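Local coordinates for protein EDTA monooxygenase (PDB 5DQP) that probably acts as a flavin-dependent monooxygenase in the bacterial degradation of EDTA, working with a partner flavin reductase, at residues S273-V278 against A359-Q364. Sequence-based numbering, arbitrary orientation.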
# COMPACT_ATOMS: atom_id res chain seq x y z
N SER A 273 -14.25 -25.01 23.41
CA SER A 273 -13.50 -25.37 24.60
C SER A 273 -13.84 -26.76 25.10
O SER A 273 -13.01 -27.37 25.79
CB SER A 273 -13.74 -24.31 25.69
OG SER A 273 -15.11 -23.96 25.72
N THR A 274 -15.01 -27.29 24.72
CA THR A 274 -15.44 -28.66 25.01
C THR A 274 -16.09 -29.28 23.78
O THR A 274 -16.30 -28.62 22.76
CB THR A 274 -16.42 -28.73 26.17
OG1 THR A 274 -17.36 -27.63 26.07
CG2 THR A 274 -15.67 -28.67 27.49
N GLU A 275 -16.41 -30.56 23.89
CA GLU A 275 -17.16 -31.23 22.83
C GLU A 275 -18.54 -30.63 22.67
O GLU A 275 -19.01 -30.42 21.55
CB GLU A 275 -17.28 -32.72 23.12
CG GLU A 275 -15.96 -33.40 23.29
CD GLU A 275 -15.25 -32.91 24.52
OE1 GLU A 275 -15.85 -32.93 25.62
OE2 GLU A 275 -14.10 -32.44 24.37
N ALA A 276 -19.23 -30.38 23.79
CA ALA A 276 -20.50 -29.69 23.70
C ALA A 276 -20.37 -28.49 22.78
O ALA A 276 -21.10 -28.36 21.80
CB ALA A 276 -20.97 -29.26 25.09
N GLU A 277 -19.40 -27.61 23.07
CA GLU A 277 -19.25 -26.42 22.25
C GLU A 277 -18.79 -26.77 20.85
O GLU A 277 -19.21 -26.15 19.87
CB GLU A 277 -18.31 -25.42 22.92
CG GLU A 277 -18.96 -24.72 24.10
CD GLU A 277 -20.34 -24.16 23.75
OE1 GLU A 277 -20.43 -23.37 22.79
OE2 GLU A 277 -21.33 -24.54 24.42
N VAL A 278 -17.91 -27.77 20.71
CA VAL A 278 -17.51 -28.19 19.38
C VAL A 278 -18.72 -28.72 18.62
O VAL A 278 -18.99 -28.30 17.48
CB VAL A 278 -16.38 -29.24 19.45
CG1 VAL A 278 -16.20 -29.92 18.10
CG2 VAL A 278 -15.06 -28.57 19.86
N ALA A 359 -12.19 -29.30 13.30
CA ALA A 359 -12.98 -29.04 14.48
C ALA A 359 -12.42 -29.82 15.66
O ALA A 359 -12.03 -30.98 15.50
CB ALA A 359 -14.45 -29.40 14.24
N GLY A 360 -12.37 -29.20 16.83
CA GLY A 360 -11.87 -29.89 18.01
C GLY A 360 -11.71 -28.94 19.18
O GLY A 360 -11.93 -27.73 19.06
N THR A 361 -11.31 -29.51 20.32
CA THR A 361 -10.94 -28.67 21.46
C THR A 361 -9.53 -28.11 21.28
O THR A 361 -8.77 -28.55 20.41
CB THR A 361 -11.02 -29.47 22.77
OG1 THR A 361 -10.03 -30.50 22.74
CG2 THR A 361 -12.42 -30.05 23.01
N PRO A 362 -9.14 -27.12 22.08
CA PRO A 362 -7.78 -26.58 21.96
C PRO A 362 -6.69 -27.65 22.02
O PRO A 362 -5.74 -27.62 21.23
CB PRO A 362 -7.69 -25.59 23.15
CG PRO A 362 -9.10 -25.13 23.35
CD PRO A 362 -9.96 -26.35 23.04
N ASP A 363 -6.83 -28.62 22.93
CA ASP A 363 -5.82 -29.67 23.04
C ASP A 363 -5.78 -30.54 21.79
O ASP A 363 -4.70 -30.96 21.37
CB ASP A 363 -6.09 -30.54 24.28
CG ASP A 363 -5.56 -29.90 25.56
OD1 ASP A 363 -4.32 -29.89 25.76
OD2 ASP A 363 -6.39 -29.41 26.36
N GLN A 364 -6.95 -30.83 21.19
CA GLN A 364 -6.98 -31.67 19.99
C GLN A 364 -6.31 -30.97 18.83
O GLN A 364 -5.58 -31.60 18.04
CB GLN A 364 -8.43 -32.04 19.63
CG GLN A 364 -9.08 -33.08 20.56
CD GLN A 364 -10.60 -33.18 20.37
OE1 GLN A 364 -11.28 -32.18 20.12
NE2 GLN A 364 -11.12 -34.39 20.46
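Val278 lays its CG2 methyl against the Gly360 peptide, 3.3 Å from Gly360 O, where a strand of the TIM-barrel-like luciferase fold gives way to helix 362-374. Strands 262-271 and 358-360 run parallel and each passes quickly into a helix, so the contact joins two neighbouring strand-to-helix turns. Val278 has CG1 anti to the backbone N (chi1 166°), which sets CG2 beside that N; Val278 CG1 meets Ala359 CB at 4.3 Å, a loose apolar touch. One turn earlier in helix 275-287, Glu275 bends at chi2 (66°) and reaches across Thr361, bringing Glu275 OE2 within 3.2 Å of Thr361 CG2. Thr361 CG2 also lies 3.8 Å from Thr274 C, in the N-cap residue of that helix. Next along the chain, Pro362 CD packs on Ser273 CA, while the proline ring also touches Ile271 and, from helix 390-405, Gln398 and Ile402. No hydrogen bond links the two segments directly; Gly360 instead pairs through its backbone with Leu270 and Gly272, just ahead of Ser273, so the two turns are joined through the backbone bonds of Gly360. Thr361 forms a capping box with Gln364. Its OG1 takes a weak bond from Gln364 N, while CG2 faces the Thr274-Glu275 turn. The return bond is much shorter: Thr361 N donates to Gln364 OE1 at 2.7 Å, nearly straight at 166°, striking a lone pair in the plane of the side-chain amide.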